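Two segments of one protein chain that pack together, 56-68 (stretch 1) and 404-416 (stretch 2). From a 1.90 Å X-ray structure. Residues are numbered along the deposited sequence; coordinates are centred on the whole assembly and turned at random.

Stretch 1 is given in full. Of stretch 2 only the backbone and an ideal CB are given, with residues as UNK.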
ATOM      1  N   ARG A  56      12.719   2.194  17.061  1.00 30.04           N
ATOM      2  CA  ARG A  56      13.994   2.574  17.683  1.00 34.86           C
ATOM      3  C   ARG A  56      13.991   2.106  19.119  1.00 37.29           C
ATOM      4  O   ARG A  56      15.000   1.622  19.630  1.00 34.19           O
ATOM      5  CB  ARG A  56      14.236   4.102  17.620  1.00 39.69           C
ATOM      6  CG  ARG A  56      14.261   4.691  16.217  1.00 41.94           C
ATOM      7  CD  ARG A  56      15.629   4.637  15.594  1.00 51.99           C
ATOM      8  NE  ARG A  56      15.672   5.106  14.203  1.00 53.63           N
ATOM      9  CZ  ARG A  56      15.879   6.370  13.827  1.00 53.45           C
ATOM     10  NH1 ARG A  56      15.903   6.685  12.528  1.00 48.82           N
ATOM     11  NH2 ARG A  56      16.057   7.318  14.735  1.00 55.10           N
ATOM     12  N   ILE A  57      12.857   2.247  19.794  1.00 33.91           N
ATOM     13  CA  ILE A  57      12.789   1.754  21.176  1.00 38.12           C
ATOM     14  C   ILE A  57      13.016   0.228  21.261  1.00 35.87           C
ATOM     15  O   ILE A  57      13.784  -0.254  22.096  1.00 34.46           O
ATOM     16  CB  ILE A  57      11.449   2.133  21.805  1.00 37.11           C
ATOM     17  CG1 ILE A  57      11.442   3.642  22.020  1.00 38.43           C
ATOM     18  CG2 ILE A  57      11.259   1.398  23.125  1.00 38.60           C
ATOM     19  CD1 ILE A  57      10.082   4.229  22.435  1.00 40.33           C
ATOM     20  N   LEU A  58      12.346  -0.522  20.389  1.00 34.71           N
ATOM     21  CA  LEU A  58      12.509  -1.970  20.316  1.00 34.38           C
ATOM     22  C   LEU A  58      13.955  -2.360  20.060  1.00 35.71           C
ATOM     23  O   LEU A  58      14.464  -3.305  20.653  1.00 37.01           O
ATOM     24  CB  LEU A  58      11.626  -2.549  19.197  1.00 30.19           C
ATOM     25  CG  LEU A  58      10.116  -2.446  19.418  1.00 34.14           C
ATOM     26  CD1 LEU A  58       9.341  -2.945  18.162  1.00 28.48           C
ATOM     27  CD2 LEU A  58       9.696  -3.232  20.634  1.00 35.13           C
ATOM     28  N   ILE A  59      14.594  -1.633  19.154  1.00 33.15           N
ATOM     29  CA  ILE A  59      15.995  -1.877  18.812  1.00 33.78           C
ATOM     30  C   ILE A  59      16.905  -1.698  20.031  1.00 38.48           C
ATOM     31  O   ILE A  59      17.840  -2.490  20.263  1.00 38.56           O
ATOM     32  CB  ILE A  59      16.437  -0.936  17.640  1.00 28.82           C
ATOM     33  CG1 ILE A  59      15.798  -1.431  16.325  1.00 32.58           C
ATOM     34  CG2 ILE A  59      17.964  -0.884  17.505  1.00 33.05           C
ATOM     35  CD1 ILE A  59      15.793  -0.361  15.190  1.00 37.54           C
ATOM     36  N   ILE A  60      16.638  -0.680  20.838  1.00 40.25           N
ATOM     37  CA  ILE A  60      17.487  -0.464  22.015  1.00 40.41           C
ATOM     38  C   ILE A  60      17.329  -1.624  22.997  1.00 41.41           C
ATOM     39  O   ILE A  60      18.316  -2.199  23.477  1.00 45.66           O
ATOM     40  CB  ILE A  60      17.155   0.853  22.698  1.00 40.24           C
ATOM     41  CG1 ILE A  60      17.611   1.995  21.791  1.00 45.33           C
ATOM     42  CG2 ILE A  60      17.830   0.934  24.073  1.00 45.01           C
ATOM     43  CD1 ILE A  60      16.925   3.307  22.041  1.00 50.26           C
ATOM     44  N   VAL A  61      16.080  -1.961  23.289  1.00 35.65           N
ATOM     45  CA  VAL A  61      15.761  -3.052  24.199  1.00 40.97           C
ATOM     46  C   VAL A  61      16.370  -4.348  23.710  1.00 40.98           C
ATOM     47  O   VAL A  61      17.032  -5.046  24.472  1.00 43.95           O
ATOM     48  CB  VAL A  61      14.242  -3.258  24.350  1.00 40.50           C
ATOM     49  CG1 VAL A  61      13.957  -4.581  25.063  1.00 40.10           C
ATOM     50  CG2 VAL A  61      13.624  -2.086  25.077  1.00 37.62           C
ATOM     51  N   LEU A  62      16.144  -4.659  22.440  1.00 37.91           N
ATOM     52  CA  LEU A  62      16.614  -5.909  21.840  1.00 38.32           C
ATOM     53  C   LEU A  62      18.107  -6.067  21.943  1.00 41.18           C
ATOM     54  O   LEU A  62      18.642  -7.102  22.380  1.00 41.35           O
ATOM     55  CB  LEU A  62      16.211  -5.966  20.355  1.00 36.82           C
ATOM     56  CG  LEU A  62      16.703  -7.208  19.594  1.00 42.63           C
ATOM     57  CD1 LEU A  62      16.240  -8.467  20.280  1.00 41.78           C
ATOM     58  CD2 LEU A  62      16.206  -7.223  18.123  1.00 41.24           C
ATOM     59  N   SER A  63      18.798  -5.028  21.521  1.00 40.20           N
ATOM     60  CA  SER A  63      20.236  -5.094  21.533  1.00 46.61           C
ATOM     61  C   SER A  63      20.782  -5.182  22.953  1.00 49.76           C
ATOM     62  O   SER A  63      21.817  -5.832  23.170  1.00 46.31           O
ATOM     63  CB  SER A  63      20.828  -3.905  20.782  1.00 56.73           C
ATOM     64  OG  SER A  63      20.410  -2.686  21.331  1.00 63.00           O
ATOM     65  N   GLU A  64      20.110  -4.565  23.929  1.00 45.76           N
ATOM     66  CA  GLU A  64      20.615  -4.662  25.304  1.00 46.57           C
ATOM     67  C   GLU A  64      20.445  -6.092  25.790  1.00 46.46           C
ATOM     68  O   GLU A  64      21.324  -6.635  26.472  1.00 51.39           O
ATOM     69  CB  GLU A  64      19.907  -3.697  26.259  1.00 49.38           C
ATOM     70  CG  GLU A  64      20.348  -2.283  26.116  1.00 51.33           C
ATOM     71  CD  GLU A  64      21.835  -2.131  26.341  1.00 54.84           C
ATOM     72  OE1 GLU A  64      22.331  -2.590  27.387  1.00 59.05           O
ATOM     73  OE2 GLU A  64      22.509  -1.560  25.463  1.00 53.58           O
ATOM     74  N   MET A  65      19.316  -6.710  25.426  1.00 44.06           N
ATOM     75  CA  MET A  65      19.114  -8.113  25.773  1.00 48.90           C
ATOM     76  C   MET A  65      20.231  -8.989  25.196  1.00 55.06           C
ATOM     77  O   MET A  65      20.798  -9.842  25.898  1.00 52.74           O
ATOM     78  CB  MET A  65      17.759  -8.592  25.281  1.00 49.14           C
ATOM     79  CG  MET A  65      16.610  -8.121  26.135  1.00 47.41           C
ATOM     80  SD  MET A  65      15.071  -8.671  25.373  1.00 46.07           S
ATOM     81  CE  MET A  65      13.886  -8.119  26.594  1.00 42.86           C
ATOM     82  N   TRP A  66      20.567  -8.770  23.924  1.00 50.21           N
ATOM     83  CA  TRP A  66      21.673  -9.528  23.335  1.00 49.79           C
ATOM     84  C   TRP A  66      22.991  -9.255  24.035  1.00 53.17           C
ATOM     85  O   TRP A  66      23.723 -10.188  24.347  1.00 53.95           O
ATOM     86  CB  TRP A  66      21.818  -9.225  21.855  1.00 48.30           C
ATOM     87  CG  TRP A  66      20.712  -9.792  21.075  1.00 48.09           C
ATOM     88  CD1 TRP A  66      19.843 -10.771  21.467  1.00 49.08           C
ATOM     89  CD2 TRP A  66      20.325  -9.408  19.761  1.00 44.62           C
ATOM     90  NE1 TRP A  66      18.946 -11.022  20.468  1.00 45.72           N
ATOM     91  CE2 TRP A  66      19.220 -10.201  19.407  1.00 42.63           C
ATOM     92  CE3 TRP A  66      20.821  -8.481  18.845  1.00 40.89           C
ATOM     93  CZ2 TRP A  66      18.600 -10.102  18.180  1.00 43.55           C
ATOM     94  CZ3 TRP A  66      20.183  -8.358  17.621  1.00 40.06           C
ATOM     95  CH2 TRP A  66      19.086  -9.175  17.297  1.00 45.66           C
ATOM     96  N   ARG A  67      23.292  -7.980  24.265  1.00 52.95           N
ATOM     97  CA  ARG A  67      24.523  -7.589  24.952  1.00 52.43           C
ATOM     98  C   ARG A  67      24.702  -8.309  26.289  1.00 51.81           C
ATOM     99  O   ARG A  67      25.827  -8.647  26.698  1.00 52.46           O
ATOM    100  CB  ARG A  67      24.519  -6.077  25.159  1.00 54.18           C
ATOM    101  CG  ARG A  67      25.626  -5.559  26.039  1.00 60.59           C
ATOM    102  CD  ARG A  67      25.256  -4.200  26.563  1.00 65.00           C
ATOM    103  NE  ARG A  67      26.269  -3.744  27.498  1.00 75.61           N
ATOM    104  CZ  ARG A  67      26.123  -2.709  28.312  1.00 82.01           C
ATOM    105  NH1 ARG A  67      24.987  -2.017  28.306  1.00 80.45           N
ATOM    106  NH2 ARG A  67      27.118  -2.379  29.133  1.00 89.00           N
ATOM    107  N   PHE A  68      23.605  -8.529  26.998  1.00 50.73           N
ATOM    108  CA  PHE A  68      23.676  -9.197  28.292  1.00 55.40           C
ATOM    109  C   PHE A  68      23.462 -10.697  28.134  1.00 55.22           C
ATOM    110  O   PHE A  68      23.357 -11.404  29.113  1.00 55.04           O
ATOM    111  CB  PHE A  68      22.642  -8.613  29.258  1.00 55.87           C
ATOM    112  CG  PHE A  68      23.052  -7.292  29.857  1.00 58.31           C
ATOM    113  CD1 PHE A  68      23.991  -7.242  30.873  1.00 61.25           C
ATOM    114  CD2 PHE A  68      22.495  -6.099  29.405  1.00 57.29           C
ATOM    115  CE1 PHE A  68      24.379  -6.036  31.439  1.00 60.80           C
ATOM    116  CE2 PHE A  68      22.883  -4.879  29.960  1.00 56.80           C
ATOM    117  CZ  PHE A  68      23.825  -4.853  30.987  1.00 58.96           C
ATOM    118  N   UNK A 404       9.271   0.990  32.797  1.00 33.22           N
ATOM    119  CA  UNK A 404      10.471   0.162  32.670  1.00 33.52           C
ATOM    120  C   UNK A 404      11.208   0.479  31.382  1.00 36.87           C
ATOM    121  O   UNK A 404      12.433   0.594  31.330  1.00 36.83           O
ATOM    122  CB  UNK A 404      10.110  -1.324  32.717  1.00 33.52           C
ATOM    123  N   UNK A 405      10.432   0.639  30.322  1.00 33.87           N
ATOM    124  CA  UNK A 405      11.024   0.855  29.029  1.00 34.54           C
ATOM    125  C   UNK A 405      11.786   2.151  29.042  1.00 34.05           C
ATOM    126  O   UNK A 405      12.899   2.228  28.534  1.00 38.05           O
ATOM    127  CB  UNK A 405       9.962   0.856  27.928  1.00 34.54           C
ATOM    128  N   UNK A 406      11.178   3.175  29.634  1.00 34.25           N
ATOM    129  CA  UNK A 406      11.812   4.486  29.730  1.00 37.84           C
ATOM    130  C   UNK A 406      13.075   4.427  30.611  1.00 39.67           C
ATOM    131  O   UNK A 406      14.081   5.115  30.356  1.00 37.01           O
ATOM    132  CB  UNK A 406      10.821   5.509  30.290  1.00 37.84           C
ATOM    133  N   UNK A 407      13.037   3.607  31.651  1.00 30.16           N
ATOM    134  CA  UNK A 407      14.247   3.567  32.514  1.00 30.85           C
ATOM    135  C   UNK A 407      15.397   2.915  31.742  1.00 36.39           C
ATOM    136  O   UNK A 407      16.545   3.365  31.804  1.00 38.33           O
ATOM    137  CB  UNK A 407      13.976   2.800  33.810  1.00 30.85           C
ATOM    138  N   UNK A 408      15.070   1.867  30.980  1.00 40.48           N
ATOM    139  CA  UNK A 408      16.079   1.201  30.157  1.00 40.75           C
ATOM    140  C   UNK A 408      16.697   2.206  29.187  1.00 41.22           C
ATOM    141  O   UNK A 408      17.920   2.349  29.092  1.00 40.67           O
ATOM    142  CB  UNK A 408      15.469   0.023  29.395  1.00 40.75           C
ATOM    143  N   UNK A 409      15.847   2.918  28.463  1.00 36.62           N
ATOM    144  CA  UNK A 409      16.360   3.885  27.519  1.00 37.88           C
ATOM    145  C   UNK A 409      17.192   4.958  28.202  1.00 43.44           C
ATOM    146  O   UNK A 409      18.256   5.320  27.695  1.00 45.98           O
ATOM    147  CB  UNK A 409      15.206   4.528  26.748  1.00 37.88           C
ATOM    148  N   UNK A 410      16.758   5.433  29.369  1.00 44.20           N
ATOM    149  CA  UNK A 410      17.548   6.427  30.097  1.00 47.70           C
ATOM    150  C   UNK A 410      18.898   5.872  30.552  1.00 50.83           C
ATOM    151  O   UNK A 410      19.907   6.592  30.572  1.00 50.60           O
ATOM    152  CB  UNK A 410      16.763   6.932  31.309  1.00 47.70           C
ATOM    153  N   UNK A 411      18.916   4.605  30.956  1.00 45.62           N
ATOM    154  CA  UNK A 411      20.153   4.018  31.474  1.00 47.13           C
ATOM    155  C   UNK A 411      21.108   3.781  30.312  1.00 50.75           C
ATOM    156  O   UNK A 411      22.284   4.076  30.406  1.00 52.22           O
ATOM    157  CB  UNK A 411      19.876   2.714  32.225  1.00 47.13           C
ATOM    158  N   UNK A 412      20.592   3.263  29.202  1.00 46.47           N
ATOM    159  CA  UNK A 412      21.408   3.114  28.008  1.00 52.66           C
ATOM    160  C   UNK A 412      22.011   4.456  27.619  1.00 58.29           C
ATOM    161  O   UNK A 412      23.221   4.573  27.384  1.00 58.45           O
ATOM    162  CB  UNK A 412      20.582   2.541  26.855  1.00 52.66           C
ATOM    163  N   UNK A 413      21.159   5.476  27.586  1.00 57.08           N
ATOM    164  CA  UNK A 413      21.597   6.824  27.251  1.00 58.12           C
ATOM    165  C   UNK A 413      22.711   7.331  28.178  1.00 67.50           C
ATOM    166  O   UNK A 413      23.593   8.056  27.736  1.00 73.66           O
ATOM    167  CB  UNK A 413      20.404   7.780  27.306  1.00 58.12           C
ATOM    168  N   UNK A 414      22.683   6.947  29.453  1.00 69.68           N
ATOM    169  CA  UNK A 414      23.723   7.379  30.397  1.00 74.32           C
ATOM    170  C   UNK A 414      25.075   6.746  30.098  1.00 78.73           C
ATOM    171  O   UNK A 414      26.115   7.351  30.352  1.00 85.98           O
ATOM    172  CB  UNK A 414      23.307   7.039  31.830  1.00 74.32           C
ATOM    173  N   UNK A 415      25.066   5.528  29.566  1.00 74.75           N
ATOM    174  CA  UNK A 415      26.310   4.833  29.258  1.00 77.39           C
ATOM    175  C   UNK A 415      27.053   5.454  28.093  1.00 87.30           C
ATOM    176  O   UNK A 415      28.214   5.144  27.857  1.00 94.22           O
ATOM    177  CB  UNK A 415      26.026   3.360  28.955  1.00 77.39           C
ATOM    178  N   UNK A 416      26.378   6.335  27.369  1.00 91.13           N
ATOM    179  CA  UNK A 416      27.001   7.033  26.255  1.00 95.41           C
ATOM    180  C   UNK A 416      27.937   8.130  26.767  1.00101.63           C
ATOM    181  O   UNK A 416      29.125   8.142  26.447  1.00106.06           O
ATOM    182  CB  UNK A 416      25.934   7.627  25.333  1.00 95.41           C
TER

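The two helices cross at 71°, with their axes 10.1 Å apart at closest approach and the CA of Ile60 lying 7.1 Å from the CA at position 409. Such spacing leaves room for side chains of moderate size between the backbones.

At position 404 the ideal CB has nothing of stretch 1 within 5.5 Å, so the contact leaves the choice open; the residue is Ser404, which takes no part.

Position 405 is different. Its CA-to-CB bond points toward stretch 1, and the ideal CB lies 5.0 Å from Ile57 CG2 and 5.5 Å from Val61 CG2. These methyl groups offer an apolar surface at a distance that a short branch can bridge, so valine, threonine or isoleucine would all be reasonable. The residue is Thr405, whose CG2 meets Ile57 CG2 at 3.5 Å, while its hydroxyl is hydrogen-bonded elsewhere in the structure.

Positions 406 and 407 have no neighbour in stretch 1 near their CB atoms, and at 406 the bond points away. Long polar chains are free to extend here, and the residues are Lys406 and Arg407.

At 408 the bond again points toward stretch 1, with the ideal CB 5.1 Å from Val61 CG2. An aliphatic residue suits this surface, whether valine, leucine or isoleucine. Ile408 covers this surface without close contact: its CG2 and CD1 each stay 4.6 Å from Val61 CG2.

Although position 409 sits opposite Ile60 in the backbone register, its CA-to-CB bond points sideways. The ideal CB is 5.2 Å from Ile60 CD1, so an apolar gamma carbon, as in valine or isoleucine, could reach that methyl from the flank. Val409, with chi1 in the t well, does so: its CG2 lies 4.4 Å from Ile60 CD1.

Positions 410 and 411 turn out of reach and are unconstrained by stretch 1. Asp410 instead forms a salt bridge within its own helix, Lys406 NZ to Asp410 OD2 at 3.0 Å, one turn apart; Leu411 makes no contact here.

Position 412 points toward stretch 1 and begins close to it, its ideal CB 4.2 Å from Ile60 CG2 and 4.7 Å from Glu64 OE2. The methyl favours a compact apolar group, although the nearby carboxylate would also tolerate a small hydroxyl. Val412 answers the apolar side: its CG2 packs 3.9 Å from Ile60 CG2 and 3.5 Å from Glu64 CG, the aliphatic part of the glutamate.

The CB atoms of 413 and 414 find nothing nearby, and the residues, Ala413 and Gln414, do not touch stretch 1.

Position 415 points toward stretch 1 from farther off, so a longer chain is needed. Arg67 offers a guanidinium, already salt-bridged to Glu64 (NH1 to OE1, 2.9 Å), and a neutral acceptor such as glutamine would suit, glutamate less so beside the Glu64 carboxylate. Gln415, though poorly ordered, accepts a hydrogen bond at its OE1 from Arg67 NH1 at 2.8 Å, near the guanidinium plane.

Position 416 is out of reach, and Val416 is likewise poorly ordered.

Stretch 2 (404-416) STKRIVDLVAQQV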
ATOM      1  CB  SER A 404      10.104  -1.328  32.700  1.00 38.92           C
ATOM      2  OG  SER A 404       9.822  -1.722  34.026  1.00 39.70           O
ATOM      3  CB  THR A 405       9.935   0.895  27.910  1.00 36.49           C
ATOM      4  OG1 THR A 405       9.239  -0.348  27.895  1.00 41.05           O
ATOM      5  CG2 THR A 405      10.586   1.094  26.594  1.00 39.11           C
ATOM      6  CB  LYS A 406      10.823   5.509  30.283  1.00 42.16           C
ATOM      7  CG  LYS A 406      11.434   6.856  30.640  1.00 50.30           C
ATOM      8  CD  LYS A 406      10.349   7.908  30.815  1.00 60.84           C
ATOM      9  CE  LYS A 406      10.737   8.995  31.811  1.00 67.07           C
ATOM     10  NZ  LYS A 406      12.128   9.487  31.602  1.00 71.35           N
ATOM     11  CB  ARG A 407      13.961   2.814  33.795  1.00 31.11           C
ATOM     12  CG  ARG A 407      15.194   2.728  34.702  1.00 31.39           C
ATOM     13  CD  ARG A 407      15.689   4.121  35.101  1.00 34.55           C
ATOM     14  NE  ARG A 407      16.719   4.056  36.149  1.00 36.94           N
ATOM     15  CZ  ARG A 407      17.506   5.074  36.457  1.00 37.97           C
ATOM     16  NH1 ARG A 407      17.367   6.230  35.820  1.00 40.76           N
ATOM     17  NH2 ARG A 407      18.418   4.946  37.411  1.00 42.05           N
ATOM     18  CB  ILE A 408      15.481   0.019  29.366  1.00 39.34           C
ATOM     19  CG1 ILE A 408      15.088  -1.137  30.301  1.00 39.85           C
ATOM     20  CG2 ILE A 408      16.452  -0.475  28.311  1.00 39.78           C
ATOM     21  CD1 ILE A 408      14.218  -2.216  29.623  1.00 41.35           C
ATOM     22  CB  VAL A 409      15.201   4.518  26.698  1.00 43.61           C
ATOM     23  CG1 VAL A 409      15.719   5.642  25.861  1.00 44.37           C
ATOM     24  CG2 VAL A 409      14.586   3.458  25.821  1.00 41.16           C
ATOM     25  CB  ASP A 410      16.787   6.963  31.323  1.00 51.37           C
ATOM     26  CG  ASP A 410      15.510   7.734  30.947  1.00 60.02           C
ATOM     27  OD1 ASP A 410      15.302   8.047  29.750  1.00 65.34           O
ATOM     28  OD2 ASP A 410      14.710   8.033  31.864  1.00 59.57           O
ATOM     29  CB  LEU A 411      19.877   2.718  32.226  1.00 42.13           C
ATOM     30  CG  LEU A 411      19.253   2.858  33.610  1.00 41.44           C
ATOM     31  CD1 LEU A 411      18.742   1.513  34.057  1.00 40.11           C
ATOM     32  CD2 LEU A 411      20.251   3.444  34.607  1.00 43.75           C
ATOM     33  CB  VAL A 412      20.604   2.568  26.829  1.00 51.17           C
ATOM     34  CG1 VAL A 412      21.383   2.759  25.548  1.00 53.46           C
ATOM     35  CG2 VAL A 412      20.266   1.105  27.063  1.00 45.97           C
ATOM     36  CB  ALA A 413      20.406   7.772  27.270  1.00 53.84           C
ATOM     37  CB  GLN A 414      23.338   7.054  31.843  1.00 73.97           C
ATOM     38  CG  GLN A 414      22.184   7.870  32.378  1.00 74.54           C
ATOM     39  CD  GLN A 414      21.838   7.525  33.812  1.00 74.94           C
ATOM     40  OE1 GLN A 414      22.699   7.097  34.585  1.00 74.80           O
ATOM     41  NE2 GLN A 414      20.571   7.714  34.177  1.00 72.39           N
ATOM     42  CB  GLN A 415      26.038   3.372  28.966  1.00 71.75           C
ATOM     43  CG  GLN A 415      25.387   2.686  30.127  1.00 74.44           C
ATOM     44  CD  GLN A 415      25.414   1.192  29.988  1.00 79.21           C
ATOM     45  OE1 GLN A 415      24.830   0.634  29.054  1.00 82.48           O
ATOM     46  NE2 GLN A 415      26.106   0.523  30.914  1.00 80.63           N
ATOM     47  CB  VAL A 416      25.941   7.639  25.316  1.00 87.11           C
ATOM     48  CG1 VAL A 416      26.605   8.451  24.211  1.00 89.45           C
ATOM     49  CG2 VAL A 416      25.058   6.540  24.742  1.00 79.09           C
TER
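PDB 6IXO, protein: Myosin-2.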